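Local atomic coordinates of cystathionine beta-lyase family protein, YNBB B.subtilis ortholog (Clostridium acetobutylicum, PDB entry 3HVY), a protein that is probably a pyridoxal-phosphate-dependent lyase of the methionine gamma-lyase family, a putative cystathionine beta-lyase linked to aluminium resistance. Residues Ile74-Leu79 with Met287-Tyr291; Val49-Phe53 with Tyr291-Phe295. One frame throughout, in Å; residues are numbered along the deposited sequence.

Interaction 1: residues Ile74-Leu79 with Met287-Tyr291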
loop_
_atom_site.group_PDB
_atom_site.type_symbol
_atom_site.label_atom_id
_atom_site.label_comp_id
_atom_site.label_asym_id
_atom_site.label_seq_id
_atom_site.Cartn_x
_atom_site.Cartn_y
_atom_site.Cartn_z
ATOM N N ILE D 74 -14.402 3.470 9.514
ATOM C CA ILE D 74 -14.692 4.775 10.108
ATOM C C ILE D 74 -13.988 5.913 9.391
ATOM O O ILE D 74 -14.520 7.021 9.349
ATOM C CB ILE D 74 -14.421 4.826 11.659
ATOM C CG1 ILE D 74 -12.904 4.876 11.976
ATOM C CG2 ILE D 74 -15.131 3.661 12.344
ATOM C CD1 ILE D 74 -12.589 5.076 13.410
ATOM N N GLY D 75 -12.811 5.645 8.817
ATOM C CA GLY D 75 -12.117 6.621 7.994
ATOM C C GLY D 75 -12.918 7.069 6.786
ATOM O O GLY D 75 -13.124 8.262 6.541
ATOM N N ARG D 76 -13.392 6.093 6.045
ATOM C CA ARG D 76 -14.193 6.298 4.882
ATOM C C ARG D 76 -15.467 7.072 5.218
ATOM O O ARG D 76 -15.793 8.058 4.563
ATOM C CB ARG D 76 -14.577 4.930 4.352
ATOM C CG ARG D 76 -15.433 4.927 3.122
ATOM C CD ARG D 76 -16.030 3.549 2.878
ATOM N NE ARG D 76 -16.953 3.185 3.932
ATOM C CZ ARG D 76 -17.386 1.961 4.217
ATOM N NH1 ARG D 76 -17.056 0.942 3.469
ATOM N NH2 ARG D 76 -18.159 1.769 5.265
ATOM N N ASP D 77 -16.178 6.628 6.243
ATOM C CA ASP D 77 -17.456 7.232 6.621
ATOM C C ASP D 77 -17.291 8.635 7.165
ATOM O O ASP D 77 -18.122 9.493 6.930
ATOM C CB ASP D 77 -18.197 6.330 7.610
ATOM C CG ASP D 77 -18.602 4.999 6.968
ATOM O OD1 ASP D 77 -18.697 4.904 5.705
ATOM O OD2 ASP D 77 -18.776 4.057 7.730
ATOM N N SER D 78 -16.205 8.891 7.864
ATOM C CA SER D 78 -15.967 10.231 8.364
ATOM C C SER D 78 -15.507 11.173 7.261
ATOM O O SER D 78 -15.765 12.408 7.330
ATOM C CB SER D 78 -14.919 10.192 9.481
ATOM O OG SER D 78 -15.428 9.617 10.682
ATOM N N LEU D 79 -14.806 10.649 6.255
ATOM C CA LEU D 79 -14.402 11.544 5.128
ATOM C C LEU D 79 -15.652 12.011 4.416
ATOM O O LEU D 79 -15.767 13.173 4.062
ATOM C CB LEU D 79 -13.428 10.927 4.162
ATOM C CG LEU D 79 -12.873 11.846 3.054
ATOM C CD1 LEU D 79 -12.114 13.010 3.654
ATOM C CD2 LEU D 79 -11.947 11.032 2.176
HETATM N N MSE D 287 -6.829 6.131 2.892
HETATM C CA MSE D 287 -7.540 7.186 3.625
HETATM C C MSE D 287 -6.613 8.333 4.070
HETATM O O MSE D 287 -6.959 9.506 3.888
HETATM C CB MSE D 287 -8.357 6.623 4.802
HETATM C CG MSE D 287 -9.477 5.640 4.421
HETATM SE SE MSE D 287 -10.691 6.289 3.006
HETATM C CE MSE D 287 -11.054 7.962 3.836
ATOM N N ARG D 288 -5.435 8.049 4.637
ATOM C CA ARG D 288 -4.563 9.159 5.054
ATOM C C ARG D 288 -4.321 10.127 3.868
ATOM O O ARG D 288 -4.427 11.314 3.995
ATOM C CB ARG D 288 -3.243 8.619 5.613
ATOM C CG ARG D 288 -2.293 9.663 6.117
ATOM C CD ARG D 288 -0.945 9.086 6.606
ATOM N NE ARG D 288 -1.120 8.356 7.869
ATOM C CZ ARG D 288 -1.087 7.028 7.991
ATOM N NH1 ARG D 288 -0.827 6.252 6.950
ATOM N NH2 ARG D 288 -1.280 6.464 9.161
ATOM N N SER D 289 -4.035 9.590 2.687
ATOM C CA SER D 289 -3.713 10.427 1.554
ATOM C C SER D 289 -4.912 11.261 1.120
ATOM O O SER D 289 -4.730 12.406 0.687
ATOM C CB SER D 289 -3.150 9.574 0.417
ATOM O OG SER D 289 -4.199 8.854 -0.243
ATOM N N LEU D 290 -6.128 10.725 1.252
ATOM C CA LEU D 290 -7.326 11.479 0.849
ATOM C C LEU D 290 -7.600 12.616 1.824
ATOM O O LEU D 290 -7.944 13.714 1.399
ATOM C CB LEU D 290 -8.573 10.576 0.725
ATOM C CG LEU D 290 -8.535 9.485 -0.356
ATOM C CD1 LEU D 290 -9.851 8.666 -0.413
ATOM C CD2 LEU D 290 -8.159 10.174 -1.716
ATOM N N TYR D 291 -7.393 12.381 3.119
ATOM C CA TYR D 291 -7.559 13.434 4.109
ATOM C C TYR D 291 -6.492 14.503 3.953
ATOM O O TYR D 291 -6.786 15.682 3.951
ATOM C CB TYR D 291 -7.453 12.872 5.558
ATOM C CG TYR D 291 -8.719 12.194 6.119
ATOM C CD1 TYR D 291 -9.769 12.959 6.630
ATOM C CD2 TYR D 291 -8.834 10.816 6.184
ATOM C CE1 TYR D 291 -10.880 12.370 7.170
ATOM C CE2 TYR D 291 -9.946 10.220 6.704
ATOM C CZ TYR D 291 -10.977 10.995 7.200
ATOM O OH TYR D 291 -12.131 10.425 7.713
#
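L79 lies over one face of the Y291 ring, its CD1 4.0 Å from the ring centroid and 23° off the normal, a CH-pi contact. Its other methyl, CD2, meets CE of the selenomethionine M287 at 3.6 Å and L290 CB at 3.7 Å. The two segments run nearly side by side, their local axes approaching to 10.4 Å at 20°. Where the backbones come closest, the residue on helix 74-87 is G75: its CA is 6.4 Å from that of M287, and an ideal CB at G75 would lie a tight 3.4 Å from M287 CG. M287 CE rests 3.4 Å from G75 O. That carbonyl, already accepting its helical bond from L79 N, also takes one from Y291 OH at 2.7 Å, so the phenol's polar end is satisfied in a buried place. L79 also packs on V94 of strand 91-95. Such near-parallel packing of helices 74-87 and 287-317 beside the mixed sheet belongs to the large domain of fold-type I PLP enzymes.

Interaction 2: residues Val49-Phe53 with Tyr291-Phe295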
loop_
_atom_site.group_PDB
_atom_site.type_symbol
_atom_site.label_atom_id
_atom_site.label_comp_id
_atom_site.label_asym_id
_atom_site.label_seq_id
_atom_site.Cartn_x
_atom_site.Cartn_y
_atom_site.Cartn_z
ATOM N N VAL D 49 -11.990 24.149 5.603
ATOM C CA VAL D 49 -11.597 22.765 5.623
ATOM C C VAL D 49 -11.126 22.378 7.028
ATOM O O VAL D 49 -11.541 21.361 7.549
ATOM C CB VAL D 49 -10.534 22.419 4.495
ATOM C CG1 VAL D 49 -10.027 21.024 4.667
ATOM C CG2 VAL D 49 -11.187 22.551 3.071
ATOM N N LEU D 50 -10.292 23.196 7.643
ATOM C CA LEU D 50 -9.816 22.925 8.976
ATOM C C LEU D 50 -11.012 22.744 9.924
ATOM O O LEU D 50 -11.062 21.798 10.740
ATOM C CB LEU D 50 -8.939 24.090 9.441
ATOM C CG LEU D 50 -8.392 24.016 10.862
ATOM C CD1 LEU D 50 -7.555 22.713 11.033
ATOM C CD2 LEU D 50 -7.597 25.299 11.225
ATOM N N LYS D 51 -11.988 23.633 9.857
ATOM C CA LYS D 51 -13.148 23.500 10.757
ATOM C C LYS D 51 -13.889 22.174 10.543
ATOM O O LYS D 51 -14.361 21.558 11.482
ATOM C CB LYS D 51 -14.164 24.619 10.541
ATOM C CG LYS D 51 -13.748 25.995 10.980
ATOM C CD LYS D 51 -14.953 26.944 11.066
ATOM C CE LYS D 51 -15.812 26.957 9.813
ATOM N NZ LYS D 51 -16.924 27.964 9.891
ATOM N N ALA D 52 -14.063 21.780 9.286
ATOM C CA ALA D 52 -14.742 20.526 8.949
ATOM C C ALA D 52 -13.971 19.316 9.595
ATOM O O ALA D 52 -14.575 18.412 10.220
ATOM C CB ALA D 52 -14.869 20.396 7.437
ATOM N N PHE D 53 -12.640 19.315 9.496
ATOM C CA PHE D 53 -11.849 18.271 10.137
ATOM C C PHE D 53 -12.129 18.205 11.654
ATOM O O PHE D 53 -12.392 17.148 12.228
ATOM C CB PHE D 53 -10.356 18.540 9.920
ATOM C CG PHE D 53 -9.760 17.870 8.674
ATOM C CD1 PHE D 53 -9.983 18.375 7.405
ATOM C CD2 PHE D 53 -8.939 16.764 8.803
ATOM C CE1 PHE D 53 -9.427 17.777 6.293
ATOM C CE2 PHE D 53 -8.364 16.145 7.700
ATOM C CZ PHE D 53 -8.620 16.640 6.434
ATOM N N TYR D 291 -7.393 12.381 3.119
ATOM C CA TYR D 291 -7.559 13.434 4.109
ATOM C C TYR D 291 -6.492 14.503 3.953
ATOM O O TYR D 291 -6.786 15.682 3.951
ATOM C CB TYR D 291 -7.453 12.872 5.558
ATOM C CG TYR D 291 -8.719 12.194 6.119
ATOM C CD1 TYR D 291 -9.769 12.959 6.630
ATOM C CD2 TYR D 291 -8.834 10.816 6.184
ATOM C CE1 TYR D 291 -10.880 12.370 7.170
ATOM C CE2 TYR D 291 -9.946 10.220 6.704
ATOM C CZ TYR D 291 -10.977 10.995 7.200
ATOM O OH TYR D 291 -12.131 10.425 7.713
ATOM N N GLU D 292 -5.223 14.085 3.885
ATOM C CA GLU D 292 -4.166 15.062 3.742
ATOM C C GLU D 292 -4.340 15.840 2.453
ATOM O O GLU D 292 -4.125 17.013 2.418
ATOM C CB GLU D 292 -2.781 14.408 3.760
ATOM C CG GLU D 292 -1.704 15.496 3.753
ATOM C CD GLU D 292 -0.269 15.017 3.960
ATOM O OE1 GLU D 292 -0.039 13.790 4.007
ATOM O OE2 GLU D 292 0.617 15.900 4.091
ATOM N N GLY D 293 -4.713 15.156 1.368
ATOM C CA GLY D 293 -4.947 15.793 0.124
ATOM C C GLY D 293 -6.026 16.842 0.211
ATOM O O GLY D 293 -5.883 17.956 -0.356
ATOM N N LEU D 294 -7.119 16.506 0.875
ATOM C CA LEU D 294 -8.172 17.495 1.146
ATOM C C LEU D 294 -7.678 18.741 1.920
ATOM O O LEU D 294 -8.009 19.886 1.587
ATOM C CB LEU D 294 -9.341 16.817 1.865
ATOM C CG LEU D 294 -10.536 17.660 2.283
ATOM C CD1 LEU D 294 -11.170 18.230 1.075
ATOM C CD2 LEU D 294 -11.539 16.897 3.123
ATOM N N PHE D 295 -6.872 18.517 2.942
ATOM C CA PHE D 295 -6.328 19.602 3.717
ATOM C C PHE D 295 -5.464 20.544 2.900
ATOM O O PHE D 295 -5.539 21.772 3.080
ATOM C CB PHE D 295 -5.572 19.072 4.919
ATOM C CG PHE D 295 -5.242 20.126 5.887
ATOM C CD1 PHE D 295 -6.243 20.694 6.654
ATOM C CD2 PHE D 295 -3.959 20.592 6.001
ATOM C CE1 PHE D 295 -5.966 21.699 7.544
ATOM C CE2 PHE D 295 -3.657 21.587 6.876
ATOM C CZ PHE D 295 -4.690 22.173 7.652
#
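Three rings, F53, Y291 and F295, form an aromatic cluster where helices 18-55 and 287-317 pack in roughly antiparallel fashion, their local axes 10.8 Å apart at 146°, within the PLP-dependent transferase fold. Y291 opens the contact: its CD1 comes to 3.6 Å from F53 CE2, with the two ring planes oblique at 65°, while its hydroxyl is turned to G75 O on helix 74-87. E292 points away from helix 18-55 and packs on G249 of a second subunit. One turn on from Y291, L294 points back toward helix 18-55. Its CD2 reaches F53 CE1 at 3.9 Å and its CG lies 4.2 Å from V49 CG1, while V82 and I86 of helix 74-87 touch it as well. F295 then directs its edge at the face of F53, centroids 5.8 Å apart and planes at 79°, a T-shaped pair; L50 CD1 approaches its CE1 at 4.0 Å. On the subunit interface, H413 of the second subunit makes a further edge-to-face pair with F295. F53 spans the space between the two helices, its ring edge reaching the opposing backbone itself, with CZ 3.2 Å from Y291 O.

How the interactions relate
Y291 belongs to both contacts, and successive turns of helix 287-317 serve different partners: helix 74-87 in interaction 1, helix 18-55 in interaction 2. The two partner helices follow each other in the chain, so one long helix unites a consecutive pair from far away in sequence. The centres lie about 10 Å apart, and the contacts join directly where L79 CD1 meets L294 CD2 at 4.0 Å. Both also touch the second subunit, through Y291 on its F383 and F295 on its H413. The cofactor-bearing lysine is K244. A sodium ion, bound at a site that includes N85 and N88, lies about 10 Å from the V49 side chain and about 14 Å from that of L79.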